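Local coordinates for protein putative NAD dependent dehydrogenase (Micromonospora echinospora, PDB 6NOR) that binds NAD and probably acts as an oxidoreductase of the GFO/IDH/MocA family in gentamicin biosynthesis, at residues K212-Q224 and A346-M359. Numbering follows the deposited sequence.
Sequences KPAIRAVTACTRQ and AAYRSAADGRKVEM
V218 and V357 form an antiparallel hydrogen-bonded pair that adds strand 357-358 beside strand 215-223, at the edge of the mixed sheet within this chain. The bond from V357 N to V218 O is 2.9 Å and nearly straight; V218 N returns one to V357 O. M359 N extends the pairing to R216 O at 2.7 Å. R216 and A217 both face E240 on the other neighbouring strand, a classic beta bulge. The end of helix 334-353 leaves helical geometry at G354 and reaches the strand through R355 and K356. Its axis segment crosses strand 215-223 at -61°. This is the alpha/beta C-terminal domain of a GFO/IDH/MocA protein, and the contact joins the C-terminal helix and the short strand after it to the sheet. Small side chains meet where the axis segments come within 6.1 Å. A220 CB meets A347 CB at 3.9 Å, and A351 CB lies near both T222 OG1 and T222 CG2. V218 CG1, anti to its own N (chi1 175°), reaches A347. M359 CG packs on I215 CG2; beyond it the chain bends at chi2 and chi3, with SD against V218 CG2. K356 CD lies against A217 CB at the opposite sheet face from V218. Near this face, T219 packs on T219 of a second subunit. S350 OG links helix, turn and strand: it donates to R355 O, from above the carbonyl plane, and accepts from A220 N. Replacing S350 with an alanine would probably leave A220 N and R355 O without these partners and the turn less firmly tied to the strand. The A220 N to S350 OG bond is 2.9 Å long and bent, with 137° at the hydrogen.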
ATOM      1  N   LYS A 212      28.483  -5.725  -4.899  1.00 28.72           N
ATOM      2  CA  LYS A 212      29.295  -6.932  -4.736  1.00 25.23           C
ATOM      3  C   LYS A 212      30.589  -6.758  -3.936  1.00 26.70           C
ATOM      4  O   LYS A 212      31.671  -7.013  -4.453  1.00 29.00           O
ATOM      5  CB  LYS A 212      29.627  -7.510  -6.109  1.00 17.51           C
ATOM      6  CG  LYS A 212      28.413  -7.926  -6.888  1.00 17.50           C
ATOM      7  CD  LYS A 212      28.768  -8.292  -8.310  1.00 17.48           C
ATOM      8  CE  LYS A 212      27.550  -8.846  -9.022  1.00 18.89           C
ATOM      9  NZ  LYS A 212      27.844  -9.291 -10.406  1.00 19.84           N
ATOM     10  N   PRO A 213      30.481  -6.322  -2.673  1.00 25.41           N
ATOM     11  CA  PRO A 213      31.660  -6.287  -1.809  1.00 23.17           C
ATOM     12  C   PRO A 213      31.951  -7.644  -1.177  1.00 28.54           C
ATOM     13  O   PRO A 213      31.075  -8.513  -1.169  1.00 28.66           O
ATOM     14  CB  PRO A 213      31.268  -5.265  -0.739  1.00 17.65           C
ATOM     15  CG  PRO A 213      29.808  -5.402  -0.622  1.00 20.79           C
ATOM     16  CD  PRO A 213      29.322  -5.670  -2.021  1.00 24.71           C
ATOM     17  N   ALA A 214      33.167  -7.814  -0.658  1.00 28.10           N
ATOM     18  CA  ALA A 214      33.572  -9.048   0.004  1.00 22.81           C
ATOM     19  C   ALA A 214      32.755  -9.306   1.258  1.00 22.59           C
ATOM     20  O   ALA A 214      32.411  -8.381   1.979  1.00 26.14           O
ATOM     21  CB  ALA A 214      35.045  -8.995   0.361  1.00 26.64           C
ATOM     22  N   ILE A 215      32.450 -10.570   1.510  1.00 22.26           N
ATOM     23  CA  ILE A 215      31.775 -10.968   2.726  1.00 22.36           C
ATOM     24  C   ILE A 215      32.784 -11.383   3.789  1.00 27.62           C
ATOM     25  O   ILE A 215      33.595 -12.261   3.563  1.00 34.95           O
ATOM     26  CB  ILE A 215      30.811 -12.114   2.452  1.00 22.36           C
ATOM     27  CG1 ILE A 215      29.698 -11.609   1.539  1.00 22.60           C
ATOM     28  CG2 ILE A 215      30.299 -12.716   3.762  1.00 22.55           C
ATOM     29  CD1 ILE A 215      28.622 -12.599   1.253  1.00 23.01           C
ATOM     30  N   ARG A 216      32.731 -10.750   4.951  1.00 28.09           N
ATOM     31  CA  ARG A 216      33.689 -11.039   6.011  1.00 27.08           C
ATOM     32  C   ARG A 216      33.231 -12.169   6.935  1.00 25.26           C
ATOM     33  O   ARG A 216      34.008 -13.050   7.259  1.00 29.01           O
ATOM     34  CB  ARG A 216      33.967  -9.780   6.827  1.00 32.09           C
ATOM     35  CG  ARG A 216      35.030  -9.962   7.906  1.00 44.23           C
ATOM     36  CD  ARG A 216      35.230  -8.699   8.743  1.00 53.37           C
ATOM     37  NE  ARG A 216      35.663  -7.565   7.934  1.00 62.71           N
ATOM     38  CZ  ARG A 216      36.896  -7.412   7.463  1.00 67.68           C
ATOM     39  NH1 ARG A 216      37.828  -8.325   7.719  1.00 69.74           N
ATOM     40  NH2 ARG A 216      37.201  -6.347   6.731  1.00 69.92           N
ATOM     41  N   ALA A 217      31.979 -12.151   7.368  1.00 19.45           N
ATOM     42  CA  ALA A 217      31.481 -13.221   8.232  1.00 21.00           C
ATOM     43  C   ALA A 217      29.995 -13.535   8.010  1.00 20.86           C
ATOM     44  O   ALA A 217      29.278 -12.770   7.390  1.00 24.70           O
ATOM     45  CB  ALA A 217      31.728 -12.871   9.683  1.00 18.15           C
ATOM     46  N   VAL A 218      29.551 -14.669   8.530  1.00 18.12           N
ATOM     47  CA  VAL A 218      28.193 -15.137   8.364  1.00 18.14           C
ATOM     48  C   VAL A 218      27.702 -15.737   9.672  1.00 23.93           C
ATOM     49  O   VAL A 218      28.461 -16.389  10.386  1.00 27.70           O
ATOM     50  CB  VAL A 218      28.091 -16.191   7.230  1.00 20.70           C
ATOM     51  CG1 VAL A 218      26.711 -16.754   7.140  1.00 21.68           C
ATOM     52  CG2 VAL A 218      28.456 -15.580   5.887  1.00 23.48           C
ATOM     53  N   THR A 219      26.439 -15.487  10.001  1.00 22.56           N
ATOM     54  CA  THR A 219      25.764 -16.156  11.104  1.00 21.61           C
ATOM     55  C   THR A 219      24.424 -16.660  10.586  1.00 18.36           C
ATOM     56  O   THR A 219      23.792 -16.003   9.785  1.00 26.07           O
ATOM     57  CB  THR A 219      25.553 -15.211  12.301  1.00 28.41           C
ATOM     58  OG1 THR A 219      26.716 -14.391  12.485  1.00 36.04           O
ATOM     59  CG2 THR A 219      25.285 -15.992  13.561  1.00 28.26           C
ATOM     60  N   ALA A 220      23.980 -17.823  11.024  1.00 18.42           N
ATOM     61  CA  ALA A 220      22.751 -18.377  10.480  1.00 18.41           C
ATOM     62  C   ALA A 220      21.997 -19.238  11.471  1.00 19.41           C
ATOM     63  O   ALA A 220      22.572 -19.827  12.360  1.00 19.35           O
ATOM     64  CB  ALA A 220      23.037 -19.192   9.212  1.00 18.32           C
ATOM     65  N   CYS A 221      20.693 -19.307  11.276  1.00 18.52           N
ATOM     66  CA  CYS A 221      19.831 -20.148  12.052  1.00 18.61           C
ATOM     67  C   CYS A 221      18.903 -20.879  11.081  1.00 19.78           C
ATOM     68  O   CYS A 221      18.431 -20.277  10.128  1.00 18.50           O
ATOM     69  CB  CYS A 221      19.038 -19.289  13.062  1.00 25.40           C
ATOM     70  SG  CYS A 221      18.566 -20.132  14.557  1.00 87.47           S
ATOM     71  N   THR A 222      18.666 -22.175  11.290  1.00 18.61           N
ATOM     72  CA  THR A 222      17.704 -22.927  10.480  1.00 18.58           C
ATOM     73  C   THR A 222      16.773 -23.793  11.314  1.00 22.58           C
ATOM     74  O   THR A 222      17.120 -24.212  12.404  1.00 24.59           O
ATOM     75  CB  THR A 222      18.407 -23.856   9.459  1.00 23.31           C
ATOM     76  OG1 THR A 222      19.182 -24.830  10.160  1.00 27.78           O
ATOM     77  CG2 THR A 222      19.317 -23.081   8.532  1.00 18.57           C
ATOM     78  N   ARG A 223      15.588 -24.071  10.789  1.00 25.11           N
ATOM     79  CA  ARG A 223      14.695 -25.062  11.397  1.00 28.63           C
ATOM     80  C   ARG A 223      14.064 -25.938  10.342  1.00 18.72           C
ATOM     81  O   ARG A 223      13.812 -25.506   9.237  1.00 20.77           O
ATOM     82  CB  ARG A 223      13.565 -24.415  12.200  1.00 34.02           C
ATOM     83  CG  ARG A 223      13.995 -23.552  13.350  1.00 46.14           C
ATOM     84  CD  ARG A 223      14.444 -24.332  14.575  1.00 54.36           C
ATOM     85  NE  ARG A 223      15.049 -23.433  15.563  1.00 60.92           N
ATOM     86  CZ  ARG A 223      16.349 -23.140  15.602  1.00 71.32           C
ATOM     87  NH1 ARG A 223      17.180 -23.677  14.719  1.00 73.54           N
ATOM     88  NH2 ARG A 223      16.823 -22.311  16.519  1.00 76.97           N
ATOM     89  N   GLN A 224      13.788 -27.176  10.703  1.00 25.23           N
ATOM     90  CA  GLN A 224      12.960 -28.024   9.880  1.00 23.27           C
ATOM     91  C   GLN A 224      11.581 -28.137  10.518  1.00 25.73           C
ATOM     92  O   GLN A 224      11.443 -28.540  11.661  1.00 28.67           O
ATOM     93  CB  GLN A 224      13.605 -29.396   9.699  1.00 26.07           C
ATOM     94  CG  GLN A 224      12.815 -30.320   8.782  1.00 28.89           C
ATOM     95  CD  GLN A 224      13.533 -31.631   8.523  1.00 28.02           C
ATOM     96  OE1 GLN A 224      14.696 -31.799   8.888  1.00 31.76           O
ATOM     97  NE2 GLN A 224      12.837 -32.568   7.904  1.00 24.06           N
ATOM     98  N   ALA A 346      29.154 -21.499   4.409  1.00 20.54           N
ATOM     99  CA  ALA A 346      29.474 -20.873   5.683  1.00 19.41           C
ATOM    100  C   ALA A 346      28.237 -20.777   6.567  1.00 21.33           C
ATOM    101  O   ALA A 346      28.300 -21.057   7.754  1.00 25.40           O
ATOM    102  CB  ALA A 346      30.077 -19.506   5.470  1.00 18.02           C
ATOM    103  N   ALA A 347      27.110 -20.404   5.971  1.00 21.79           N
ATOM    104  CA  ALA A 347      25.868 -20.292   6.701  1.00 18.14           C
ATOM    105  C   ALA A 347      25.430 -21.625   7.312  1.00 18.21           C
ATOM    106  O   ALA A 347      25.035 -21.672   8.464  1.00 19.86           O
ATOM    107  CB  ALA A 347      24.778 -19.738   5.795  1.00 18.77           C
ATOM    108  N   TYR A 348      25.516 -22.705   6.552  1.00 18.19           N
ATOM    109  CA  TYR A 348      25.171 -24.028   7.069  1.00 23.92           C
ATOM    110  C   TYR A 348      26.098 -24.463   8.218  1.00 18.31           C
ATOM    111  O   TYR A 348      25.674 -25.110   9.170  1.00 25.08           O
ATOM    112  CB  TYR A 348      25.213 -25.078   5.947  1.00 18.22           C
ATOM    113  CG  TYR A 348      23.947 -25.149   5.121  1.00 23.64           C
ATOM    114  CD1 TYR A 348      22.722 -25.492   5.703  1.00 18.45           C
ATOM    115  CD2 TYR A 348      23.966 -24.872   3.754  1.00 18.12           C
ATOM    116  CE1 TYR A 348      21.568 -25.565   4.939  1.00 18.22           C
ATOM    117  CE2 TYR A 348      22.820 -24.952   2.986  1.00 18.10           C
ATOM    118  CZ  TYR A 348      21.630 -25.295   3.574  1.00 22.55           C
ATOM    119  OH  TYR A 348      20.495 -25.359   2.805  1.00 23.49           O
ATOM    120  N   ARG A 349      27.364 -24.107   8.131  1.00 18.28           N
ATOM    121  CA  ARG A 349      28.264 -24.391   9.238  1.00 27.07           C
ATOM    122  C   ARG A 349      27.881 -23.609  10.486  1.00 26.81           C
ATOM    123  O   ARG A 349      27.820 -24.172  11.569  1.00 22.08           O
ATOM    124  CB  ARG A 349      29.705 -24.088   8.848  1.00 32.05           C
ATOM    125  CG  ARG A 349      30.315 -25.203   8.032  1.00 39.07           C
ATOM    126  CD  ARG A 349      31.642 -24.775   7.488  1.00 45.27           C
ATOM    127  NE  ARG A 349      32.474 -24.222   8.547  1.00 52.11           N
ATOM    128  CZ  ARG A 349      33.494 -23.406   8.325  1.00 46.74           C
ATOM    129  NH1 ARG A 349      33.785 -23.050   7.074  1.00 42.23           N
ATOM    130  NH2 ARG A 349      34.211 -22.947   9.345  1.00 43.83           N
ATOM    131  N   SER A 350      27.613 -22.315  10.317  1.00 23.74           N
ATOM    132  CA  SER A 350      27.179 -21.456  11.415  1.00 18.43           C
ATOM    133  C   SER A 350      25.921 -21.962  12.084  1.00 18.51           C
ATOM    134  O   SER A 350      25.803 -21.923  13.298  1.00 22.30           O
ATOM    135  CB  SER A 350      26.953 -20.032  10.910  1.00 19.78           C
ATOM    136  OG  SER A 350      26.390 -19.217  11.917  1.00 23.46           O
ATOM    137  N   ALA A 351      24.971 -22.442  11.299  1.00 22.92           N
ATOM    138  CA  ALA A 351      23.730 -22.928  11.881  1.00 23.09           C
ATOM    139  C   ALA A 351      23.991 -24.215  12.657  1.00 21.84           C
ATOM    140  O   ALA A 351      23.355 -24.486  13.661  1.00 22.28           O
ATOM    141  CB  ALA A 351      22.664 -23.158  10.794  1.00 20.47           C
ATOM    142  N   ALA A 352      24.932 -25.015  12.177  1.00 22.67           N
ATOM    143  CA  ALA A 352      25.158 -26.314  12.786  1.00 26.50           C
ATOM    144  C   ALA A 352      25.789 -26.202  14.177  1.00 34.06           C
ATOM    145  O   ALA A 352      25.431 -26.958  15.071  1.00 41.42           O
ATOM    146  CB  ALA A 352      26.016 -27.188  11.875  1.00 25.94           C
ATOM    147  N   ASP A 353      26.703 -25.259  14.381  1.00 36.46           N
ATOM    148  CA  ASP A 353      27.376 -25.200  15.677  1.00 38.13           C
ATOM    149  C   ASP A 353      27.196 -23.908  16.487  1.00 31.05           C
ATOM    150  O   ASP A 353      27.832 -23.744  17.530  1.00 27.74           O
ATOM    151  CB  ASP A 353      28.865 -25.479  15.494  1.00 51.07           C
ATOM    152  CG  ASP A 353      29.482 -24.645  14.416  1.00 58.44           C
ATOM    153  OD1 ASP A 353      29.069 -23.484  14.251  1.00 60.16           O
ATOM    154  OD2 ASP A 353      30.389 -25.158  13.733  1.00 61.52           O
ATOM    155  N   GLY A 354      26.331 -23.011  16.023  1.00 26.87           N
ATOM    156  CA  GLY A 354      25.856 -21.918  16.855  1.00 21.44           C
ATOM    157  C   GLY A 354      26.900 -20.844  17.056  1.00 26.87           C
ATOM    158  O   GLY A 354      27.026 -20.278  18.133  1.00 27.16           O
ATOM    159  N   ARG A 355      27.642 -20.556  15.999  1.00 23.78           N
ATOM    160  CA  ARG A 355      28.742 -19.632  16.085  1.00 28.08           C
ATOM    161  C   ARG A 355      28.878 -18.842  14.785  1.00 23.91           C
ATOM    162  O   ARG A 355      28.499 -19.303  13.725  1.00 23.72           O
ATOM    163  CB  ARG A 355      30.046 -20.382  16.377  1.00 36.63           C
ATOM    164  CG  ARG A 355      30.801 -20.732  15.123  1.00 50.50           C
ATOM    165  CD  ARG A 355      32.156 -21.361  15.394  1.00 62.07           C
ATOM    166  NE  ARG A 355      32.992 -21.405  14.189  1.00 66.76           N
ATOM    167  CZ  ARG A 355      32.972 -22.390  13.294  1.00 70.40           C
ATOM    168  NH1 ARG A 355      32.153 -23.420  13.453  1.00 72.35           N
ATOM    169  NH2 ARG A 355      33.769 -22.344  12.234  1.00 75.51           N
ATOM    170  N   LYS A 356      29.435 -17.648  14.883  1.00 20.13           N
ATOM    171  CA  LYS A 356      29.761 -16.856  13.719  1.00 22.53           C
ATOM    172  C   LYS A 356      30.892 -17.553  12.956  1.00 26.18           C
ATOM    173  O   LYS A 356      31.824 -18.051  13.570  1.00 30.31           O
ATOM    174  CB  LYS A 356      30.166 -15.447  14.142  1.00 18.50           C
ATOM    175  CG  LYS A 356      30.515 -14.520  13.002  1.00 39.15           C
ATOM    176  CD  LYS A 356      31.365 -13.348  13.482  1.00 43.23           C
ATOM    177  CE  LYS A 356      30.531 -12.293  14.164  1.00 52.73           C
ATOM    178  NZ  LYS A 356      31.375 -11.398  15.010  1.00 62.89           N
ATOM    179  N   VAL A 357      30.803 -17.592  11.628  1.00 25.29           N
ATOM    180  CA  VAL A 357      31.838 -18.213  10.795  1.00 18.26           C
ATOM    181  C   VAL A 357      32.551 -17.133   9.982  1.00 25.30           C
ATOM    182  O   VAL A 357      31.934 -16.426   9.194  1.00 25.75           O
ATOM    183  CB  VAL A 357      31.228 -19.317   9.868  1.00 18.23           C
ATOM    184  CG1 VAL A 357      32.223 -19.810   8.834  1.00 20.81           C
ATOM    185  CG2 VAL A 357      30.708 -20.503  10.700  1.00 18.31           C
ATOM    186  N   GLU A 358      33.852 -16.983  10.212  1.00 31.09           N
ATOM    187  CA  GLU A 358      34.684 -16.041   9.465  1.00 30.29           C
ATOM    188  C   GLU A 358      34.919 -16.529   8.052  1.00 31.74           C
ATOM    189  O   GLU A 358      35.272 -17.675   7.853  1.00 28.20           O
ATOM    190  CB  GLU A 358      36.029 -15.839  10.160  1.00 39.63           C
ATOM    191  CG  GLU A 358      35.923 -15.324  11.580  1.00 50.93           C
ATOM    192  CD  GLU A 358      35.481 -13.874  11.639  1.00 62.84           C
ATOM    193  OE1 GLU A 358      35.916 -13.086  10.771  1.00 72.19           O
ATOM    194  OE2 GLU A 358      34.692 -13.528  12.546  1.00 64.63           O
ATOM    195  N   MET A 359      34.704 -15.666   7.070  1.00 38.90           N
ATOM    196  CA  MET A 359      35.004 -16.014   5.688  1.00 46.70           C
ATOM    197  C   MET A 359      36.450 -15.697   5.403  1.00 55.52           C
ATOM    198  O   MET A 359      37.123 -15.029   6.182  1.00 57.89           O
ATOM    199  CB  MET A 359      34.125 -15.254   4.698  1.00 45.79           C
ATOM    200  CG  MET A 359      32.667 -15.270   5.041  1.00 47.31           C
ATOM    201  SD  MET A 359      31.854 -16.719   4.403  1.00 44.74           S
ATOM    202  CE  MET A 359      31.825 -16.326   2.662  1.00 28.43           C
TER
HETATM  203  O   HOH W   1      20.042 -23.378  13.490  1.00 21.26           O